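Local coordinates for uncharacterized protein (PDB 6RK0) that probably acts as a low-potential terminal oxidase associated with the iron-only nitrogenase, carrying FAD and heme b as a flavocytochrome, at residues A[43-48]-A[58-63]; A[88-93]-A[114-119]. All coordinates share one frame; numbering follows the deposited sequence. Where two conformers were deposited one is given.

How the interactions relate
Interaction 1 comes first along the chain. Strand 44-51 turns back into strand 54-65, and the pairing of 43-48 with 58-63 closes this short hairpin. Interaction 2 follows in series. It pairs 88-93 with 114-119 and closes the longer hairpin of strands 88-100 and 108-118. The two loops neither nest nor cross. They join edge to edge, since strands 44-51 and 88-100 are neighbours in one antiparallel sheet. H46 N lies 2.8 Å from T91 O there, a probable hydrogen bond. Both interactions touch the second subunit. Interaction 1 meets the flavin part of one FAD, and interaction 2 meets the adenine of the other.

Interaction 1: A[43-48]-A[58-63]; sequences PLAHVG and TPTFFW. With FAD (flavin-adenine dinucleotide), chain F.
V47 O is gripped twice. T58 N donates to it at 2.8 Å, and a water donates from 2.8 Å to the same V47 O. That water also hydrogen-bonds T58 OG1, so it bridges the two strands. V47 N returns a bond to T58 O. A45 and T60 form the next hydrogen-bonded pair of the antiparallel ladder. Past it, F62 N reaches P43 O with a more bent N-H...O angle of 142°.

Side chains fill in between. In the F61 conformer described, P43 CB lies over one face of the ring, 3.8 Å from its centroid, a CH-pi contact. The first torsion of F62 (75°) sets CG between the backbone N and the carbonyl carbon. Its ring folds back, and CD1 comes 3.5 Å from A45 CB. T60 OG1 is anti to the backbone N, which leaves CG2 to pack on V47 CG2 at 3.8 Å.

The second strand also lines a flavin site. F61 N donates to O4 of FAD at 3.2 Å. The ribityl O2' donates to P59 O at 2.8 Å. These two backbone groups hold the ring and its tail from one strand. L44 CD1 touches the methyl C7M. The same FAD is bonded by residues of the second subunit, including K22 and S170, so the site lies at the dimer interface, consistent with the split-barrel FMN-binding fold. H46 NE2 bonds S93 OG of the second subunit, and its ring stacks on H46 of that subunit.

Within the chain, A45 and V47 pack on L90 of strand 88-100, while on the opposite face of the sheet F61 touches the heme and F136 of helix 126-140.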
ATOM      1  N   PRO A  43      -1.366   3.329   9.452  1.00  9.14           N
ATOM      2  CA  PRO A  43      -2.736   2.821   9.529  1.00  9.53           C
ATOM      3  C   PRO A  43      -3.162   2.027   8.315  1.00  8.70           C
ATOM      4  O   PRO A  43      -4.290   1.515   8.338  1.00  9.14           O
ATOM      5  CB  PRO A  43      -3.556   4.109   9.604  1.00 10.96           C
ATOM      6  CG  PRO A  43      -2.783   5.056   8.724  1.00 11.21           C
ATOM      7  CD  PRO A  43      -1.332   4.730   8.987  1.00  9.95           C
ATOM      8  N   LEU A  44      -2.344   1.948   7.259  1.00  8.25           N
ATOM      9  CA  LEU A  44      -2.826   1.427   5.980  1.00  8.19           C
ATOM     10  C   LEU A  44      -2.357  -0.004   5.725  1.00  7.92           C
ATOM     11  O   LEU A  44      -1.136  -0.254   5.584  1.00  8.56           O
ATOM     12  CB  LEU A  44      -2.376   2.333   4.830  1.00  8.60           C
ATOM     13  CG  LEU A  44      -2.775   1.894   3.422  1.00  9.46           C
ATOM     14  CD1 LEU A  44      -4.286   1.782   3.276  1.00 10.30           C
ATOM     15  CD2 LEU A  44      -2.180   2.820   2.368  1.00 10.12           C
ATOM     16  N   ALA A  45      -3.330  -0.914   5.583  1.00  8.00           N
ATOM     17  CA  ALA A  45      -3.096  -2.322   5.244  1.00  8.22           C
ATOM     18  C   ALA A  45      -3.718  -2.648   3.899  1.00  7.57           C
ATOM     19  O   ALA A  45      -4.565  -1.903   3.385  1.00  8.11           O
ATOM     20  CB  ALA A  45      -3.705  -3.224   6.311  1.00  8.89           C
ATOM     21  N   HIS A  46      -3.359  -3.821   3.396  1.00  7.57           N
ATOM     22  CA  HIS A  46      -3.965  -4.395   2.205  1.00  7.96           C
ATOM     23  C   HIS A  46      -4.327  -5.834   2.532  1.00  8.02           C
ATOM     24  O   HIS A  46      -3.456  -6.653   2.841  1.00  8.82           O
ATOM     25  CB  HIS A  46      -2.994  -4.320   1.007  1.00  8.36           C
ATOM     26  CG  HIS A  46      -2.799  -2.925   0.518  1.00  8.43           C
ATOM     27  ND1 HIS A  46      -1.945  -2.030   1.121  1.00  9.19           N
ATOM     28  CD2 HIS A  46      -3.436  -2.225  -0.459  1.00  9.02           C
ATOM     29  CE1 HIS A  46      -2.089  -0.852   0.523  1.00  9.45           C
ATOM     30  NE2 HIS A  46      -2.975  -0.937  -0.443  1.00  9.72           N
ATOM     31  N   VAL A  47      -5.620  -6.146   2.479  1.00  8.06           N
ATOM     32  CA  VAL A  47      -6.141  -7.456   2.879  1.00  8.26           C
ATOM     33  C   VAL A  47      -6.432  -8.287   1.647  1.00  7.95           C
ATOM     34  O   VAL A  47      -7.179  -7.835   0.756  1.00  8.56           O
ATOM     35  CB  VAL A  47      -7.402  -7.311   3.752  1.00  9.62           C
ATOM     36  CG1 VAL A  47      -8.024  -8.683   4.038  1.00 11.23           C
ATOM     37  CG2 VAL A  47      -7.072  -6.598   5.042  1.00 10.81           C
ATOM     38  N   GLY A  48      -5.883  -9.504   1.609  1.00  8.00           N
ATOM     39  CA  GLY A  48      -6.122 -10.439   0.506  1.00  8.31           C
ATOM     40  C   GLY A  48      -7.205 -11.423   0.915  1.00  8.47           C
ATOM     41  O   GLY A  48      -7.153 -12.005   1.992  1.00  9.30           O
ATOM     42  N   THR A  58      -7.791  -5.610  -0.880  1.00  8.04           N
ATOM     43  CA  THR A  58      -8.595  -4.477  -0.423  1.00  8.07           C
ATOM     44  C   THR A  58      -7.760  -3.565   0.453  1.00  7.65           C
ATOM     45  O   THR A  58      -7.326  -4.004   1.538  1.00  8.25           O
ATOM     46  CB  THR A  58      -9.811  -4.983   0.346  1.00  8.89           C
ATOM     47  OG1 THR A  58     -10.605  -5.813  -0.504  1.00  9.79           O
ATOM     48  CG2 THR A  58     -10.659  -3.813   0.859  1.00 10.11           C
ATOM     49  N   PRO A  59      -7.544  -2.300   0.072  1.00  7.89           N
ATOM     50  CA  PRO A  59      -6.896  -1.357   0.990  1.00  7.99           C
ATOM     51  C   PRO A  59      -7.835  -1.019   2.129  1.00  8.08           C
ATOM     52  O   PRO A  59      -9.038  -0.814   1.902  1.00  8.70           O
ATOM     53  CB  PRO A  59      -6.634  -0.127   0.120  1.00  9.32           C
ATOM     54  CG  PRO A  59      -7.265  -0.348  -1.169  1.00 12.77           C
ATOM     55  CD  PRO A  59      -7.909  -1.677  -1.216  1.00  8.62           C
ATOM     56  N   THR A  60      -7.305  -0.945   3.353  1.00  8.43           N
ATOM     57  CA  THR A  60      -8.157  -0.612   4.485  1.00  8.92           C
ATOM     58  C   THR A  60      -7.304  -0.072   5.624  1.00  8.58           C
ATOM     59  O   THR A  60      -6.121  -0.390   5.741  1.00  9.65           O
ATOM     60  CB  THR A  60      -8.965  -1.847   4.901  1.00 10.95           C
ATOM     61  OG1 THR A  60      -9.978  -1.437   5.806  1.00 14.89           O
ATOM     62  CG2 THR A  60      -8.064  -2.951   5.513  1.00 13.00           C
ATOM     63  N   PHE A  61      -7.918   0.723   6.492  0.61  8.45           N
ATOM     64  CA  PHE A  61      -7.265   1.095   7.743  0.61  8.55           C
ATOM     65  C   PHE A  61      -7.259  -0.087   8.711  0.61  8.48           C
ATOM     66  O   PHE A  61      -8.120  -0.971   8.630  0.61  9.39           O
ATOM     67  CB  PHE A  61      -7.947   2.315   8.372  0.61  9.33           C
ATOM     68  CG  PHE A  61      -7.328   3.640   7.932  0.61 10.36           C
ATOM     69  CD1 PHE A  61      -6.706   3.785   6.653  0.61 13.94           C
ATOM     70  CD2 PHE A  61      -7.178   4.660   8.829  0.61  9.29           C
ATOM     71  CE1 PHE A  61      -6.124   5.008   6.255  0.61 16.35           C
ATOM     72  CE2 PHE A  61      -6.630   5.879   8.447  0.61 10.01           C
ATOM     73  CZ  PHE A  61      -6.091   6.057   7.172  0.61 14.23           C
ATOM     74  N   PHE A  62      -6.301  -0.084   9.649  1.00  8.52           N
ATOM     75  CA  PHE A  62      -6.294  -1.076  10.718  1.00  8.64           C
ATOM     76  C   PHE A  62      -5.690  -0.475  11.956  1.00  8.67           C
ATOM     77  O   PHE A  62      -4.997   0.547  11.902  1.00  9.15           O
ATOM     78  CB  PHE A  62      -5.499  -2.348  10.318  1.00  9.02           C
ATOM     79  CG  PHE A  62      -4.010  -2.131  10.352  1.00  9.07           C
ATOM     80  CD1 PHE A  62      -3.358  -1.426   9.345  1.00  9.35           C
ATOM     81  CD2 PHE A  62      -3.277  -2.495  11.464  1.00  9.91           C
ATOM     82  CE1 PHE A  62      -2.027  -1.130   9.434  1.00  9.59           C
ATOM     83  CE2 PHE A  62      -1.928  -2.201  11.569  1.00 10.08           C
ATOM     84  CZ  PHE A  62      -1.298  -1.524  10.551  1.00  9.89           C
ATOM     85  N   TRP A  63      -5.959  -1.135  13.089  1.00  8.81           N
ATOM     86  CA  TRP A  63      -5.336  -0.737  14.342  1.00  9.17           C
ATOM     87  C   TRP A  63      -4.941  -1.986  15.122  1.00  9.09           C
ATOM     88  O   TRP A  63      -5.534  -3.048  14.945  1.00 10.42           O
ATOM     89  CB  TRP A  63      -6.217   0.214  15.163  1.00 10.10           C
ATOM     90  CG  TRP A  63      -7.472  -0.347  15.717  1.00 10.18           C
ATOM     91  CD1 TRP A  63      -7.693  -0.680  17.040  1.00 11.45           C
ATOM     92  CD2 TRP A  63      -8.730  -0.595  15.034  1.00 10.40           C
ATOM     93  NE1 TRP A  63      -8.981  -1.122  17.187  1.00 12.21           N
ATOM     94  CE2 TRP A  63      -9.647  -1.060  15.997  1.00 11.58           C
ATOM     95  CE3 TRP A  63      -9.178  -0.427  13.716  1.00 10.60           C
ATOM     96  CZ2 TRP A  63     -10.989  -1.368  15.663  1.00 12.32           C
ATOM     97  CZ3 TRP A  63     -10.516  -0.703  13.392  1.00 12.03           C
ATOM     98  CH2 TRP A  63     -11.387  -1.195  14.363  1.00 13.21           C
TER
HETATM   99  PA  FAD F 403     -17.663  -3.797  -3.523  1.00 10.66           P
HETATM  100  O1A FAD F 403     -18.262  -2.522  -3.970  1.00 11.02           O
HETATM  101  O2A FAD F 403     -18.557  -4.897  -3.113  1.00 11.83           O
HETATM  102  O5B FAD F 403     -16.637  -4.333  -4.614  1.00 10.64           O
HETATM  103  C5B FAD F 403     -17.086  -4.525  -5.973  1.00 10.81           C
HETATM  104  C4B FAD F 403     -16.002  -4.113  -6.916  1.00 10.39           C
HETATM  105  O4B FAD F 403     -15.694  -2.713  -6.735  1.00 10.00           O
HETATM  106  C3B FAD F 403     -14.658  -4.805  -6.703  1.00 10.34           C
HETATM  107  O3B FAD F 403     -14.627  -6.123  -7.242  1.00 11.20           O
HETATM  108  C2B FAD F 403     -13.696  -3.820  -7.372  1.00  9.65           C
HETATM  109  O2B FAD F 403     -13.685  -4.028  -8.774  1.00 10.65           O
HETATM  110  C1B FAD F 403     -14.336  -2.461  -7.048  1.00  9.46           C
HETATM  111  N9A FAD F 403     -13.712  -1.811  -5.892  1.00  9.02           N
HETATM  112  C8A FAD F 403     -14.009  -1.995  -4.573  1.00  9.18           C
HETATM  113  N7A FAD F 403     -13.231  -1.317  -3.764  1.00  9.17           N
HETATM  114  C5A FAD F 403     -12.361  -0.644  -4.613  1.00  8.82           C
HETATM  115  C6A FAD F 403     -11.287   0.236  -4.369  1.00  8.89           C
HETATM  116  N6A FAD F 403     -10.862   0.595  -3.148  1.00  9.63           N
HETATM  117  N1A FAD F 403     -10.608   0.699  -5.447  1.00  9.18           N
HETATM  118  C2A FAD F 403     -10.998   0.328  -6.674  1.00  9.34           C
HETATM  119  N3A FAD F 403     -11.998  -0.497  -7.016  1.00  8.99           N
HETATM  120  C4A FAD F 403     -12.637  -0.947  -5.931  1.00  8.75           C
HETATM  121  N1  FAD F 403     -13.014   0.416   3.506  1.00  9.34           N
HETATM  122  C2  FAD F 403     -13.482   0.096   4.750  1.00 10.39           C
HETATM  123  O2  FAD F 403     -14.527  -0.537   4.900  1.00 12.27           O
HETATM  124  N3  FAD F 403     -12.781   0.463   5.862  1.00 10.06           N
HETATM  125  C4  FAD F 403     -11.586   1.156   5.848  1.00  9.42           C
HETATM  126  O4  FAD F 403     -10.974   1.387   6.896  1.00 10.02           O
HETATM  127  C4X FAD F 403     -11.132   1.552   4.529  1.00  9.06           C
HETATM  128  N5  FAD F 403     -10.013   2.275   4.438  1.00  9.31           N
HETATM  129  C5X FAD F 403      -9.527   2.545   3.157  1.00  8.81           C
HETATM  130  C6  FAD F 403      -8.321   3.245   3.021  1.00  9.25           C
HETATM  131  C7  FAD F 403      -7.789   3.525   1.761  1.00  9.05           C
HETATM  132  C7M FAD F 403      -6.503   4.300   1.649  1.00 10.02           C
HETATM  133  C8  FAD F 403      -8.491   3.120   0.615  1.00  8.90           C
HETATM  134  C8M FAD F 403      -7.950   3.360  -0.764  1.00  9.65           C
HETATM  135  C9  FAD F 403      -9.711   2.452   0.746  1.00  8.82           C
HETATM  136  C9A FAD F 403     -10.244   2.169   2.004  1.00  8.65           C
HETATM  137  N10 FAD F 403     -11.479   1.505   2.173  1.00  8.76           N
HETATM  138  C10 FAD F 403     -11.905   1.123   3.413  1.00  8.98           C
HETATM  139  C1' FAD F 403     -12.303   1.084   1.028  1.00  9.04           C
HETATM  140  C2' FAD F 403     -12.041  -0.360   0.619  1.00  8.72           C
HETATM  141  O2' FAD F 403     -10.852  -0.433  -0.153  1.00  8.53           O
HETATM  142  C3' FAD F 403     -13.202  -0.912  -0.206  1.00  8.96           C
HETATM  143  O3' FAD F 403     -13.390  -0.086  -1.352  1.00  8.83           O
HETATM  144  C4' FAD F 403     -14.515  -1.008   0.562  1.00 10.22           C
HETATM  145  O4' FAD F 403     -14.291  -1.651   1.821  1.00 11.00           O
HETATM  146  C5' FAD F 403     -15.575  -1.739  -0.222  1.00 10.67           C
HETATM  147  O5' FAD F 403     -15.073  -3.061  -0.555  1.00 10.32           O
HETATM  148  P   FAD F 403     -16.051  -4.171  -1.070  1.00 10.72           P
HETATM  149  O1P FAD F 403     -17.165  -4.419  -0.085  1.00 11.72           O
HETATM  150  O2P FAD F 403     -15.201  -5.342  -1.487  1.00 11.74           O
HETATM  151  O3P FAD F 403     -16.639  -3.457  -2.370  1.00 10.48           O
HETATM  152  O   HOH W   1      -9.778  -8.457  -0.171  1.00 11.14           O

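Interaction 2: A[88-93]-A[114-119]; sequences ICLTVS and VMLLGR. With FAD (flavin-adenine dinucleotide), chain G.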
ATOM      1  N   ILE A  88      -6.717 -15.727   5.376  1.00 10.07           N
ATOM      2  CA  ILE A  88      -6.377 -14.525   4.618  1.00 10.08           C
ATOM      3  C   ILE A  88      -4.926 -14.128   4.843  1.00  9.80           C
ATOM      4  O   ILE A  88      -4.210 -14.671   5.690  1.00 10.26           O
ATOM      5  CB  ILE A  88      -7.342 -13.374   4.937  1.00 10.63           C
ATOM      6  CG1 ILE A  88      -7.251 -12.975   6.415  1.00 11.59           C
ATOM      7  CG2 ILE A  88      -8.758 -13.708   4.473  1.00 11.40           C
ATOM      8  CD1 ILE A  88      -7.924 -11.663   6.759  1.00 13.90           C
ATOM      9  N   CYS A  89      -4.512 -13.123   4.068  1.00  9.85           N
ATOM     10  CA  CYS A  89      -3.227 -12.455   4.252  1.00  9.30           C
ATOM     11  C   CYS A  89      -3.527 -10.980   4.455  1.00  9.02           C
ATOM     12  O   CYS A  89      -4.186 -10.370   3.623  1.00 10.43           O
ATOM     13  CB  CYS A  89      -2.365 -12.632   3.012  1.00  9.59           C
ATOM     14  SG  CYS A  89      -0.749 -11.783   3.049  1.00  9.76           S
ATOM     15  N   LEU A  90      -2.989 -10.395   5.515  1.00  8.55           N
ATOM     16  CA  LEU A  90      -3.068  -8.949   5.751  1.00  8.50           C
ATOM     17  C   LEU A  90      -1.634  -8.427   5.649  1.00  8.12           C
ATOM     18  O   LEU A  90      -0.761  -8.818   6.440  1.00  8.59           O
ATOM     19  CB  LEU A  90      -3.723  -8.670   7.101  1.00  9.20           C
ATOM     20  CG  LEU A  90      -3.989  -7.200   7.421  1.00  9.86           C
ATOM     21  CD1 LEU A  90      -5.131  -7.081   8.427  1.00 11.25           C
ATOM     22  CD2 LEU A  90      -2.726  -6.506   7.953  1.00 10.47           C
ATOM     23  N   THR A  91      -1.375  -7.587   4.647  1.00  7.94           N
ATOM     24  CA  THR A  91      -0.051  -7.045   4.396  1.00  8.16           C
ATOM     25  C   THR A  91      -0.018  -5.578   4.770  1.00  7.80           C
ATOM     26  O   THR A  91      -0.922  -4.806   4.411  1.00  8.29           O
ATOM     27  CB  THR A  91       0.329  -7.248   2.917  1.00  8.45           C
ATOM     28  OG1 THR A  91       0.458  -8.656   2.715  1.00  9.02           O
ATOM     29  CG2 THR A  91       1.622  -6.522   2.558  1.00  9.36           C
ATOM     30  N   VAL A  92       1.056  -5.163   5.438  1.00  8.02           N
ATOM     31  CA  VAL A  92       1.301  -3.771   5.759  1.00  8.04           C
ATOM     32  C   VAL A  92       2.666  -3.435   5.216  1.00  8.17           C
ATOM     33  O   VAL A  92       3.666  -4.038   5.621  1.00  9.07           O
ATOM     34  CB  VAL A  92       1.217  -3.519   7.274  1.00  8.75           C
ATOM     35  CG1 VAL A  92       1.575  -2.072   7.563  1.00  9.70           C
ATOM     36  CG2 VAL A  92      -0.183  -3.857   7.791  1.00  9.55           C
ATOM     37  N   SER A  93       2.724  -2.462   4.307  1.00  8.21           N
ATOM     38  CA  SER A  93       3.980  -2.047   3.688  1.00  8.54           C
ATOM     39  C   SER A  93       4.242  -0.569   3.948  1.00  7.96           C
ATOM     40  O   SER A  93       3.332   0.262   3.931  1.00  8.51           O
ATOM     41  CB  SER A  93       4.029  -2.311   2.194  1.00 10.37           C
ATOM     42  OG  SER A  93       2.982  -1.716   1.539  1.00 11.76           O
ATOM     43  N   VAL A 114       5.203  -6.306   6.641  0.60  8.33           N
ATOM     44  CA  VAL A 114       4.777  -7.449   7.439  0.60  8.54           C
ATOM     45  C   VAL A 114       3.570  -8.086   6.777  0.60  8.23           C
ATOM     46  O   VAL A 114       2.692  -7.384   6.253  0.60  8.74           O
ATOM     47  CB  VAL A 114       4.522  -7.079   8.919  0.60 10.13           C
ATOM     48  CG1 VAL A 114       3.447  -6.005   9.047  0.60  9.36           C
ATOM     49  CG2 VAL A 114       4.194  -8.336   9.768  0.60 11.86           C
ATOM     50  N   MET A 115       3.545  -9.418   6.793  1.00  8.66           N
ATOM     51  CA  MET A 115       2.393 -10.205   6.363  1.00  8.88           C
ATOM     52  C   MET A 115       1.918 -10.975   7.582  1.00  8.99           C
ATOM     53  O   MET A 115       2.701 -11.681   8.232  1.00  9.95           O
ATOM     54  CB  MET A 115       2.731 -11.167   5.228  1.00  9.39           C
ATOM     55  CG  MET A 115       3.116 -10.453   3.947  1.00 10.11           C
ATOM     56  SD  MET A 115       3.512 -11.652   2.670  1.00 11.10           S
ATOM     57  CE  MET A 115       4.034 -10.567   1.335  1.00 11.48           C
ATOM     58  N   LEU A 116       0.631 -10.858   7.864  1.00  9.15           N
ATOM     59  CA  LEU A 116      -0.076 -11.614   8.897  1.00  9.25           C
ATOM     60  C   LEU A 116      -1.000 -12.599   8.230  1.00  9.06           C
ATOM     61  O   LEU A 116      -1.806 -12.223   7.360  1.00  9.63           O
ATOM     62  CB  LEU A 116      -0.936 -10.687   9.764  1.00  9.67           C
ATOM     63  CG  LEU A 116      -0.264  -9.503  10.412  1.00 10.21           C
ATOM     64  CD1 LEU A 116      -1.244  -8.730  11.251  1.00 11.08           C
ATOM     65  CD2 LEU A 116       0.971  -9.894  11.215  1.00 11.18           C
ATOM     66  N   LEU A 117      -0.897 -13.870   8.612  1.00  9.67           N
ATOM     67  CA  LEU A 117      -1.699 -14.916   7.997  1.00 10.25           C
ATOM     68  C   LEU A 117      -2.642 -15.538   9.019  1.00 10.51           C
ATOM     69  O   LEU A 117      -2.316 -15.633  10.211  1.00 11.58           O
ATOM     70  CB  LEU A 117      -0.805 -16.042   7.467  1.00 11.75           C
ATOM     71  CG  LEU A 117       0.196 -15.626   6.401  1.00 12.85           C
ATOM     72  CD1 LEU A 117       0.799 -16.827   5.774  1.00 15.44           C
ATOM     73  CD2 LEU A 117      -0.334 -14.605   5.354  1.00 15.35           C
ATOM     74  N   GLY A 118      -3.770 -16.014   8.528  1.00 10.72           N
ATOM     75  CA  GLY A 118      -4.604 -16.882   9.344  1.00 11.28           C
ATOM     76  C   GLY A 118      -6.072 -16.579   9.212  1.00 10.67           C
ATOM     77  O   GLY A 118      -6.542 -15.971   8.254  1.00 11.03           O
ATOM     78  N   ARG A 119      -6.820 -17.054  10.203  1.00 10.79           N
ATOM     79  CA  ARG A 119      -8.271 -16.988  10.169  1.00 11.06           C
ATOM     80  C   ARG A 119      -8.714 -15.805  11.023  1.00 10.71           C
ATOM     81  O   ARG A 119      -8.558 -15.815  12.252  1.00 11.56           O
ATOM     82  CB  ARG A 119      -8.872 -18.296  10.681  1.00 11.92           C
ATOM     83  CG  ARG A 119     -10.369 -18.419  10.497  1.00 13.19           C
ATOM     84  CD  ARG A 119     -10.794 -18.470   9.051  1.00 13.84           C
ATOM     85  NE  ARG A 119     -10.141 -19.525   8.289  1.00 13.69           N
ATOM     86  CZ  ARG A 119     -10.726 -20.666   7.930  1.00 15.35           C
ATOM     87  NH1 ARG A 119     -11.987 -20.933   8.281  1.00 17.76           N
ATOM     88  NH2 ARG A 119     -10.024 -21.537   7.193  1.00 17.28           N
TER
HETATM   89  PA  FAD G 404       9.001 -16.041  -0.726  1.00  9.97           P
HETATM   90  O1A FAD G 404      10.264 -15.877   0.034  1.00 10.46           O
HETATM   91  O2A FAD G 404       8.878 -17.224  -1.631  1.00 11.00           O
HETATM   92  O5B FAD G 404       7.766 -15.987   0.272  1.00 10.02           O
HETATM   93  C5B FAD G 404       7.700 -16.928   1.365  1.00  9.98           C
HETATM   94  C4B FAD G 404       7.110 -16.246   2.570  1.00  9.83           C
HETATM   95  O4B FAD G 404       7.936 -15.119   2.929  1.00  9.45           O
HETATM   96  C3B FAD G 404       5.734 -15.629   2.374  1.00  9.66           C
HETATM   97  O3B FAD G 404       4.701 -16.592   2.406  1.00  9.94           O
HETATM   98  C2B FAD G 404       5.697 -14.587   3.489  1.00  9.59           C
HETATM   99  O2B FAD G 404       5.324 -15.212   4.692  1.00 10.01           O
HETATM  100  C1B FAD G 404       7.148 -14.109   3.533  1.00  9.21           C
HETATM  101  N9A FAD G 404       7.361 -12.871   2.784  1.00  8.89           N
HETATM  102  C8A FAD G 404       7.641 -12.721   1.456  1.00  9.09           C
HETATM  103  N7A FAD G 404       7.704 -11.470   1.078  1.00  9.25           N
HETATM  104  C5A FAD G 404       7.432 -10.749   2.226  1.00  8.64           C
HETATM  105  C6A FAD G 404       7.346  -9.360   2.482  1.00  8.79           C
HETATM  106  N6A FAD G 404       7.496  -8.404   1.545  1.00  9.69           N
HETATM  107  N1A FAD G 404       7.040  -8.978   3.744  1.00  9.16           N
HETATM  108  C2A FAD G 404       6.862  -9.918   4.676  1.00  9.02           C
HETATM  109  N3A FAD G 404       6.910 -11.246   4.561  1.00  8.89           N
HETATM  110  C4A FAD G 404       7.222 -11.599   3.288  1.00  8.45           C
HETATM  111  N1  FAD G 404       9.858  -7.704  -4.944  1.00  9.36           N
HETATM  112  C2  FAD G 404      10.134  -7.814  -6.279  1.00 10.69           C
HETATM  113  O2  FAD G 404      10.425  -8.902  -6.796  1.00 12.32           O
HETATM  114  N3  FAD G 404      10.058  -6.705  -7.093  1.00 10.02           N
HETATM  115  C4  FAD G 404       9.724  -5.452  -6.679  1.00  9.63           C
HETATM  116  O4  FAD G 404       9.613  -4.518  -7.473  1.00 10.29           O
HETATM  117  C4X FAD G 404       9.492  -5.341  -5.256  1.00  9.02           C
HETATM  118  N5  FAD G 404       9.192  -4.130  -4.748  1.00  9.53           N
HETATM  119  C5X FAD G 404       8.885  -4.053  -3.389  1.00  9.21           C
HETATM  120  C6  FAD G 404       8.500  -2.812  -2.849  1.00  8.86           C
HETATM  121  C7  FAD G 404       8.154  -2.690  -1.504  1.00  8.91           C
HETATM  122  C7M FAD G 404       7.764  -1.340  -0.941  1.00  9.72           C
HETATM  123  C8  FAD G 404       8.181  -3.839  -0.684  1.00  8.77           C
HETATM  124  C8M FAD G 404       7.740  -3.779   0.739  1.00  9.39           C
HETATM  125  C9  FAD G 404       8.599  -5.057  -1.215  1.00  8.77           C
HETATM  126  C9A FAD G 404       8.926  -5.185  -2.551  1.00  8.65           C
HETATM  127  N10 FAD G 404       9.354  -6.410  -3.114  1.00  8.74           N
HETATM  128  C10 FAD G 404       9.560  -6.526  -4.477  1.00  9.13           C
HETATM  129  C1' FAD G 404       9.464  -7.639  -2.311  1.00  8.72           C
HETATM  130  C2' FAD G 404       8.222  -8.505  -2.417  1.00  8.87           C
HETATM  131  O2' FAD G 404       7.224  -8.009  -1.540  1.00  8.57           O
HETATM  132  C3' FAD G 404       8.546  -9.951  -2.049  1.00  9.02           C
HETATM  133  O3' FAD G 404       9.094  -9.994  -0.739  1.00  9.06           O
HETATM  134  C4' FAD G 404       9.511 -10.614  -3.023  1.00 10.07           C
HETATM  135  O4' FAD G 404       9.049 -10.422  -4.360  1.00 10.98           O
HETATM  136  C5' FAD G 404       9.606 -12.096  -2.766  1.00 10.52           C
HETATM  137  O5' FAD G 404       8.285 -12.678  -2.795  1.00 10.24           O
HETATM  138  P   FAD G 404       8.073 -14.239  -2.875  1.00 10.64           P
HETATM  139  O1P FAD G 404       8.826 -14.844  -4.030  1.00 11.89           O
HETATM  140  O2P FAD G 404       6.574 -14.487  -2.789  1.00 11.75           O
HETATM  141  O3P FAD G 404       8.747 -14.680  -1.496  1.00 10.27           O
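T91 and M115 lie side by side on an antiparallel beta hairpin of the flavin-binding split barrel, with T91 OG1 3.4 Å from M115 CG. The M115 chain is extended beyond CG and lies over one face of the FAD adenine, with CE above C5A of FAD at 3.5 Å. SD is 3.7 Å from the ribose carbon C2B of FAD. An alanine in place of M115 would probably open a gap under the adenine and beside T91 OG1, leaving that face of the base with less to rest on.

The same face of the sheet carries C89 and L117. C89 SG is anti to the backbone N (177°) and meets L117 CD2 at 3.7 Å. On the opposite face I88, L90, V92, V114 and L116 point together. L90 CD2 and L116 CD1 are 4.2 Å apart there.

The backbone sets this register. Pairs I88-G118, L90-L116 and V92-V114 each exchange two hydrogen bonds. The I88 pair is the least even of the three: I88 N to G118 O is 2.9 Å, but G118 N to I88 O is 3.2 Å.

A second shell lies on both faces. T91 OG1 hydrogen-bonds V57 O of the second subunit, which fixes the hydroxyl beside M115. M115 is also packed by V57 of that subunit and bonded through its backbone to S170, whose OG bonds the same FAD. L117 rests on R18, another FAD-binding residue, while L90 and L116 pack on V69 of strand 68-74. At the far end, the first torsion of I88 (62°) holds CG1 between its backbone N and carbonyl carbon, and CG1 lies 3.6 Å from G118 O.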